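Local atomic coordinates of peptidase, zinc-dependent (Methanocorpusculum labreanum, PDB entry 3LMC), a protein that binds a zinc ion and an iron ion and probably works as a metallopeptidase of the M54 family. Residues A[5-10]-A[92-97]; A[55-60]-A[117-122]. One frame throughout, in Å; residues are numbered along the deposited sequence.

Both contacts belong to one five-stranded mixed sheet, and their centres lie about 9 Å apart. Contact 1 joins two parallel neighbours, strands 3-7 and 90-94; contact 2 lays helix 53-66 over strand 117-120, the next strand after 90-94. Along the chain the segments alternate, 5-10, 55-60, 92-97, 117-122, so the two contacts interlock. They also touch directly: Leu93 O probably accepts a hydrogen bond from Val120 N, and Gly97 O is hydrogen-bonded to Ser121 OG. Ala118 touches Glu150 of the zinc-site helix 136-154. Contact 1 thus pairs two strands of the sheet, and contact 2 covers the face turned away from that helix.

Contact 1: residues A[5-10]-A[92-97]; sequences LFWDSR and LLVTPG
Val94 turns CG1 to Trp7 and sets CG2 between Trp7 and Leu5 on one face of the sheet. With CG1 anti to the backbone N (chi1 174°), that methyl lies over one face of the Trp7 six-membered ring, 4.0 Å from the centroid, a CH-pi contact offset toward the rim. Val94 CG2 meets Leu5 CD1 at 3.6 Å, and the same leucine methyl also touches Leu92 CD2. Trp7 NE1 is satisfied by Val11 O. On the opposite face Phe6 and Leu93 lie side by side and point the same way, Leu93 CD2 approaching the ring obliquely, 3.9 Å from Phe6 CD2. The backbones between are laced by Phe6 N to Leu92 O, Val94 N to Phe6 O and Asp8 N to Val94 O.

Toward Asp8 and Pro96 the contact turns polar. Arg10, its chain bent at chi3 (-69°), grips Asp8 side-on: Arg10 NE to Asp8 OD1 at 3.0 Å and Arg10 NH2 to Asp8 OD2 at 2.9 Å, a salt bridge. OD1 also takes the Arg10 backbone N on its anti lone pair, closing an Asx turn, while OD2 has a further donor in Phe39 N. Pro96 CG sits 3.6 Å above the Arg10 guanidinium plane, offset toward its rim, and Pro96 CD rests against Asp8 CG at 3.6 Å. One water donates to Asp8 OD2 and accepts from Thr95 OG1, which itself receives Gly97 N in an ST turn. This is a parallel beta pair in the mixed sheet of this M54-family protein (clan MA), with helix 16-27 packed on the Leu5 and Trp7 side.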
ATOM      1  N   LEU A   5      -1.939   8.160   0.532  1.00 15.38           N
ATOM      2  CA  LEU A   5      -1.285   7.367  -0.505  1.00 13.63           C
ATOM      3  C   LEU A   5       0.021   8.080  -0.833  1.00 20.40           C
ATOM      4  O   LEU A   5       0.006   9.145  -1.465  1.00 15.82           O
ATOM      5  CB  LEU A   5      -2.157   7.291  -1.766  1.00  9.86           C
ATOM      6  CG  LEU A   5      -1.574   6.485  -2.927  1.00 19.09           C
ATOM      7  CD1 LEU A   5      -1.471   5.022  -2.549  1.00 14.73           C
ATOM      8  CD2 LEU A   5      -2.416   6.643  -4.212  1.00 20.90           C
ATOM      9  N   PHE A   6       1.142   7.524  -0.375  1.00 16.25           N
ATOM     10  CA  PHE A   6       2.432   8.082  -0.716  1.00 11.71           C
ATOM     11  C   PHE A   6       2.932   7.421  -1.995  1.00 12.01           C
ATOM     12  O   PHE A   6       3.519   6.325  -1.961  1.00 15.92           O
ATOM     13  CB  PHE A   6       3.478   7.907   0.405  1.00 17.64           C
ATOM     14  CG  PHE A   6       4.768   8.663   0.136  1.00 29.45           C
ATOM     15  CD1 PHE A   6       5.383   9.408   1.129  1.00 32.89           C
ATOM     16  CD2 PHE A   6       5.334   8.670  -1.144  1.00 30.76           C
ATOM     17  CE1 PHE A   6       6.552  10.122   0.860  1.00 34.44           C
ATOM     18  CE2 PHE A   6       6.495   9.381  -1.421  1.00 28.48           C
ATOM     19  CZ  PHE A   6       7.103  10.109  -0.422  1.00 32.37           C
ATOM     20  N   TRP A   7       2.729   8.121  -3.106  1.00 13.58           N
ATOM     21  CA  TRP A   7       3.026   7.604  -4.444  1.00 14.96           C
ATOM     22  C   TRP A   7       4.448   8.007  -4.890  1.00 15.37           C
ATOM     23  O   TRP A   7       4.684   9.163  -5.246  1.00 16.87           O
ATOM     24  CB  TRP A   7       1.978   8.140  -5.432  1.00 14.51           C
ATOM     25  CG  TRP A   7       2.108   7.594  -6.840  1.00 17.48           C
ATOM     26  CD1 TRP A   7       2.946   8.039  -7.825  1.00 16.89           C
ATOM     27  CD2 TRP A   7       1.371   6.502  -7.397  1.00 12.65           C
ATOM     28  NE1 TRP A   7       2.771   7.284  -8.967  1.00 17.03           N
ATOM     29  CE2 TRP A   7       1.804   6.334  -8.723  1.00 15.12           C
ATOM     30  CE3 TRP A   7       0.386   5.644  -6.896  1.00 21.65           C
ATOM     31  CZ2 TRP A   7       1.286   5.342  -9.562  1.00 16.43           C
ATOM     32  CZ3 TRP A   7      -0.129   4.651  -7.737  1.00 23.76           C
ATOM     33  CH2 TRP A   7       0.324   4.513  -9.049  1.00 16.37           C
ATOM     34  N   ASP A   8       5.388   7.062  -4.848  1.00 12.95           N
ATOM     35  CA  ASP A   8       6.760   7.317  -5.289  1.00 11.36           C
ATOM     36  C   ASP A   8       6.736   7.713  -6.766  1.00 18.65           C
ATOM     37  O   ASP A   8       6.300   6.936  -7.614  1.00 20.95           O
ATOM     38  CB  ASP A   8       7.624   6.067  -5.078  1.00 10.76           C
ATOM     39  CG  ASP A   8       9.099   6.314  -5.337  1.00 17.45           C
ATOM     40  OD1 ASP A   8       9.456   6.702  -6.472  1.00 21.03           O
ATOM     41  OD2 ASP A   8       9.919   6.089  -4.415  1.00 14.44           O
ATOM     42  N   SER A   9       7.201   8.918  -7.076  1.00 15.24           N
ATOM     43  CA  SER A   9       6.990   9.483  -8.405  1.00 21.56           C
ATOM     44  C   SER A   9       7.745   8.739  -9.508  1.00 23.07           C
ATOM     45  O   SER A   9       7.557   9.030 -10.685  1.00 22.74           O
ATOM     46  CB  SER A   9       7.333  10.977  -8.419  1.00 22.07           C
ATOM     47  OG  SER A   9       8.636  11.178  -7.920  1.00 24.11           O
ATOM     48  N   ARG A  10       8.589   7.776  -9.144  1.00 19.36           N
ATOM     49  CA  ARG A  10       9.210   6.937 -10.171  1.00 21.36           C
ATOM     50  C   ARG A  10       8.188   5.968 -10.761  1.00 22.63           C
ATOM     51  O   ARG A  10       8.422   5.387 -11.805  1.00 24.66           O
ATOM     52  CB  ARG A  10      10.436   6.185  -9.640  1.00 16.31           C
ATOM     53  CG  ARG A  10      11.631   7.098  -9.267  1.00 20.68           C
ATOM     54  CD  ARG A  10      12.706   6.360  -8.443  1.00 22.00           C
ATOM     55  NE  ARG A  10      12.264   6.003  -7.086  1.00 22.93           N
ATOM     56  CZ  ARG A  10      13.008   5.312  -6.222  1.00 19.86           C
ATOM     57  NH1 ARG A  10      14.215   4.899  -6.572  1.00 19.35           N
ATOM     58  NH2 ARG A  10      12.549   5.019  -5.019  1.00 16.90           N
ATOM     59  N   LEU A  92      -0.007   4.368   2.922  1.00 18.08           N
ATOM     60  CA  LEU A  92       0.320   3.334   1.944  1.00 15.37           C
ATOM     61  C   LEU A  92       1.376   3.896   0.991  1.00 16.85           C
ATOM     62  O   LEU A  92       1.113   4.847   0.246  1.00 17.98           O
ATOM     63  CB  LEU A  92      -0.925   2.918   1.147  1.00 10.18           C
ATOM     64  CG  LEU A  92      -0.678   1.980  -0.054  1.00 13.36           C
ATOM     65  CD1 LEU A  92       0.020   0.701   0.386  1.00  7.04           C
ATOM     66  CD2 LEU A  92      -1.967   1.645  -0.842  1.00 12.93           C
ATOM     67  N   LEU A  93       2.568   3.304   1.016  1.00 17.73           N
ATOM     68  CA  LEU A  93       3.652   3.679   0.106  1.00 15.86           C
ATOM     69  C   LEU A  93       3.550   2.838  -1.182  1.00 16.69           C
ATOM     70  O   LEU A  93       3.436   1.609  -1.132  1.00 19.18           O
ATOM     71  CB  LEU A  93       5.002   3.425   0.785  1.00 18.47           C
ATOM     72  CG  LEU A  93       6.300   4.147   0.394  1.00 24.12           C
ATOM     73  CD1 LEU A  93       7.490   3.185   0.399  1.00 23.47           C
ATOM     74  CD2 LEU A  93       6.199   4.887  -0.912  1.00 10.34           C
ATOM     75  N   VAL A  94       3.573   3.504  -2.328  1.00 11.76           N
ATOM     76  CA  VAL A  94       3.609   2.817  -3.628  1.00 12.22           C
ATOM     77  C   VAL A  94       5.014   3.007  -4.162  1.00 14.46           C
ATOM     78  O   VAL A  94       5.406   4.128  -4.479  1.00 21.53           O
ATOM     79  CB  VAL A  94       2.599   3.423  -4.604  1.00  7.10           C
ATOM     80  CG1 VAL A  94       2.750   2.806  -5.993  1.00 12.47           C
ATOM     81  CG2 VAL A  94       1.186   3.222  -4.082  1.00 14.27           C
ATOM     82  N   THR A  95       5.782   1.921  -4.232  1.00 15.72           N
ATOM     83  CA  THR A  95       7.216   2.005  -4.507  1.00 12.86           C
ATOM     84  C   THR A  95       7.605   1.189  -5.741  1.00 11.92           C
ATOM     85  O   THR A  95       7.009   0.145  -6.009  1.00 18.84           O
ATOM     86  CB  THR A  95       8.025   1.465  -3.311  1.00 15.02           C
ATOM     87  OG1 THR A  95       9.427   1.449  -3.640  1.00 19.96           O
ATOM     88  CG2 THR A  95       7.589   0.043  -2.993  1.00 14.25           C
ATOM     89  N   PRO A  96       8.628   1.631  -6.483  1.00 11.53           N
ATOM     90  CA  PRO A  96       9.015   0.825  -7.657  1.00 14.88           C
ATOM     91  C   PRO A  96       9.872  -0.393  -7.308  1.00 17.47           C
ATOM     92  O   PRO A  96      10.098  -1.237  -8.186  1.00 19.63           O
ATOM     93  CB  PRO A  96       9.846   1.808  -8.489  1.00 18.34           C
ATOM     94  CG  PRO A  96      10.474   2.715  -7.425  1.00 18.00           C
ATOM     95  CD  PRO A  96       9.350   2.918  -6.428  1.00 11.79           C
ATOM     96  N   GLY A  97      10.357  -0.486  -6.068  1.00 17.36           N
ATOM     97  CA  GLY A  97      11.317  -1.526  -5.715  1.00 16.21           C
ATOM     98  C   GLY A  97      10.679  -2.901  -5.610  1.00 17.46           C
ATOM     99  O   GLY A  97       9.529  -3.008  -5.207  1.00 16.73           O
TER
HETATM  100  O   HOH W   1       9.741   3.936  -2.643  1.00 14.24           O

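Contact 2: residues A[55-60]-A[117-122]; sequences KVLLKL and VAIVSP
Leu57 and Val117 bring helix 53-66 down on strand 117-120 in helix-on-sheet packing, the segment axes 8.1 Å apart at their closest and 131° between their directions. The side chains that meet are all apolar, and all six residues that touch are buried.

Side chain against backbone comes first. Leu57 has CG anti to its carbonyl carbon (chi1 -68°). Leu57 CD2 lies against the strand's main chain, 3.6 Å from Ala118 C. In return Val117 CG2 presses on the helix backbone, 3.5 Å from Leu57 O, and Leu60 CD1 comes near Ala118 O.

Between side chains, Val117 sits against two helix residues: CG2 touches Leu57 CB, while CB and CG1 meet Leu60, whose side chain slides past in the opposite direction. An alanine here would remove CG1 and CG2, and would probably leave a gap against Leu57 CB and O and beside Leu60 CB. Tyr112 of strand 106-112 also packs on Val117 and Leu57, and Leu93 of strand 90-94 on Leu60.

Farther along the strand, Ile119 CB faces Leu57 CD2 at 3.8 Å. Val56 crosses Ile119 at about a right angle, Val56 CG1 lying 3.7 Å from Ile119 CD1.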
ATOM      1  N   LYS A  55      12.010  -3.355   6.832  1.00 20.86           N
ATOM      2  CA  LYS A  55      12.836  -2.170   7.050  1.00 20.45           C
ATOM      3  C   LYS A  55      12.255  -0.909   6.439  1.00 20.95           C
ATOM      4  O   LYS A  55      12.301   0.161   7.054  1.00 20.51           O
ATOM      5  CB  LYS A  55      14.254  -2.396   6.541  1.00 22.38           C
ATOM      6  CG  LYS A  55      15.083  -3.221   7.505  1.00 27.91           C
ATOM      7  CD  LYS A  55      16.510  -3.371   7.039  1.00 33.23           C
ATOM      8  CE  LYS A  55      17.289  -4.221   8.028  1.00 33.91           C
ATOM      9  NZ  LYS A  55      18.686  -4.391   7.586  1.00 39.63           N
ATOM     10  N   VAL A  56      11.703  -1.027   5.233  1.00 18.37           N
ATOM     11  CA  VAL A  56      11.089   0.133   4.590  1.00 18.85           C
ATOM     12  C   VAL A  56       9.903   0.617   5.435  1.00 18.54           C
ATOM     13  O   VAL A  56       9.708   1.812   5.614  1.00 17.17           O
ATOM     14  CB  VAL A  56      10.634  -0.173   3.140  1.00 19.92           C
ATOM     15  CG1 VAL A  56      10.012   1.068   2.497  1.00 16.13           C
ATOM     16  CG2 VAL A  56      11.826  -0.688   2.278  1.00 15.89           C
ATOM     17  N   LEU A  57       9.124  -0.311   5.985  1.00 16.82           N
ATOM     18  CA  LEU A  57       7.946   0.081   6.743  1.00 21.64           C
ATOM     19  C   LEU A  57       8.322   0.835   8.032  1.00 23.89           C
ATOM     20  O   LEU A  57       7.675   1.822   8.400  1.00 25.71           O
ATOM     21  CB  LEU A  57       7.056  -1.134   7.023  1.00 19.17           C
ATOM     22  CG  LEU A  57       6.367  -1.764   5.807  1.00 18.29           C
ATOM     23  CD1 LEU A  57       5.664  -3.052   6.197  1.00 19.95           C
ATOM     24  CD2 LEU A  57       5.363  -0.797   5.171  1.00 18.98           C
ATOM     25  N   LEU A  58       9.380   0.381   8.698  1.00 22.03           N
ATOM     26  CA  LEU A  58       9.888   1.052   9.900  1.00 23.72           C
ATOM     27  C   LEU A  58      10.382   2.456   9.546  1.00 26.19           C
ATOM     28  O   LEU A  58      10.128   3.427  10.266  1.00 25.17           O
ATOM     29  CB  LEU A  58      11.040   0.243  10.524  1.00 22.62           C
ATOM     30  CG  LEU A  58      10.682  -1.172  10.991  1.00 27.67           C
ATOM     31  CD1 LEU A  58      11.885  -1.893  11.597  1.00 29.85           C
ATOM     32  CD2 LEU A  58       9.548  -1.107  12.002  1.00 27.71           C
ATOM     33  N   LYS A  59      11.103   2.549   8.432  1.00 22.62           N
ATOM     34  CA  LYS A  59      11.566   3.830   7.921  1.00 24.15           C
ATOM     35  C   LYS A  59      10.388   4.760   7.589  1.00 24.00           C
ATOM     36  O   LYS A  59      10.476   5.980   7.774  1.00 20.88           O
ATOM     37  CB  LYS A  59      12.426   3.610   6.677  1.00 22.73           C
ATOM     38  CG  LYS A  59      13.116   4.841   6.193  1.00 20.50           C
ATOM     39  CD  LYS A  59      13.852   4.573   4.873  1.00 25.51           C
ATOM     40  CE  LYS A  59      14.677   5.785   4.442  1.00 25.51           C
ATOM     41  NZ  LYS A  59      15.479   5.480   3.229  1.00 32.90           N
ATOM     42  N   LEU A  60       9.292   4.177   7.104  1.00 20.47           N
ATOM     43  CA  LEU A  60       8.097   4.946   6.758  1.00 24.21           C
ATOM     44  C   LEU A  60       7.442   5.540   8.015  1.00 21.21           C
ATOM     45  O   LEU A  60       7.001   6.693   8.023  1.00 17.09           O
ATOM     46  CB  LEU A  60       7.088   4.059   6.032  1.00 27.74           C
ATOM     47  CG  LEU A  60       6.395   4.646   4.808  1.00 32.12           C
ATOM     48  CD1 LEU A  60       5.111   3.869   4.526  1.00 21.84           C
ATOM     49  CD2 LEU A  60       6.104   6.121   5.014  1.00 34.93           C
ATOM     50  N   VAL A 117       1.411   1.584   8.889  1.00 14.23           N
ATOM     51  CA  VAL A 117       2.091   1.795   7.604  1.00 15.55           C
ATOM     52  C   VAL A 117       2.010   0.549   6.738  1.00 16.39           C
ATOM     53  O   VAL A 117       2.103  -0.569   7.245  1.00 17.68           O
ATOM     54  CB  VAL A 117       3.585   2.147   7.771  1.00 16.86           C
ATOM     55  CG1 VAL A 117       3.755   3.571   8.343  1.00 14.11           C
ATOM     56  CG2 VAL A 117       4.298   1.081   8.645  1.00 12.34           C
ATOM     57  N   ALA A 118       1.855   0.747   5.433  1.00 13.02           N
ATOM     58  CA  ALA A 118       1.780  -0.364   4.497  1.00 12.29           C
ATOM     59  C   ALA A 118       2.510   0.002   3.213  1.00 16.41           C
ATOM     60  O   ALA A 118       2.860   1.169   2.991  1.00 13.52           O
ATOM     61  CB  ALA A 118       0.324  -0.722   4.203  1.00 18.56           C
ATOM     62  N   ILE A 119       2.743  -0.993   2.365  1.00 13.56           N
ATOM     63  CA  ILE A 119       3.495  -0.767   1.139  1.00 16.62           C
ATOM     64  C   ILE A 119       2.985  -1.664   0.020  1.00 15.29           C
ATOM     65  O   ILE A 119       2.590  -2.806   0.273  1.00 18.48           O
ATOM     66  CB  ILE A 119       5.020  -1.019   1.365  1.00 21.81           C
ATOM     67  CG1 ILE A 119       5.851  -0.547   0.170  1.00 15.31           C
ATOM     68  CG2 ILE A 119       5.294  -2.488   1.635  1.00 23.84           C
ATOM     69  CD1 ILE A 119       7.389  -0.494   0.472  1.00 14.79           C
ATOM     70  N   VAL A 120       2.965  -1.142  -1.205  1.00 11.99           N
ATOM     71  CA  VAL A 120       2.716  -1.977  -2.378  1.00  9.74           C
ATOM     72  C   VAL A 120       3.753  -1.665  -3.450  1.00 19.09           C
ATOM     73  O   VAL A 120       4.167  -0.509  -3.613  1.00 16.89           O
ATOM     74  CB  VAL A 120       1.302  -1.800  -2.951  1.00 19.72           C
ATOM     75  CG1 VAL A 120       0.954  -0.324  -3.109  1.00 19.08           C
ATOM     76  CG2 VAL A 120       1.196  -2.517  -4.306  1.00 22.27           C
ATOM     77  N   SER A 121       4.198  -2.698  -4.162  1.00 15.67           N
ATOM     78  CA  SER A 121       5.177  -2.500  -5.216  1.00 15.17           C
ATOM     79  C   SER A 121       4.588  -2.904  -6.557  1.00 16.76           C
ATOM     80  O   SER A 121       4.192  -4.058  -6.740  1.00 16.51           O
ATOM     81  CB  SER A 121       6.417  -3.341  -4.972  1.00 13.71           C
ATOM     82  OG  SER A 121       7.146  -3.439  -6.188  1.00 15.13           O
ATOM     83  N   PRO A 122       4.511  -1.956  -7.497  1.00 15.84           N
ATOM     84  CA  PRO A 122       4.006  -2.332  -8.820  1.00 15.57           C
ATOM     85  C   PRO A 122       5.032  -3.119  -9.637  1.00 20.20           C
ATOM     86  O   PRO A 122       4.724  -3.476 -10.777  1.00 20.28           O
ATOM     87  CB  PRO A 122       3.731  -0.985  -9.482  1.00 15.87           C
ATOM     88  CG  PRO A 122       3.560  -0.017  -8.348  1.00 20.51           C
ATOM     89  CD  PRO A 122       4.553  -0.496  -7.323  1.00 17.86           C
TER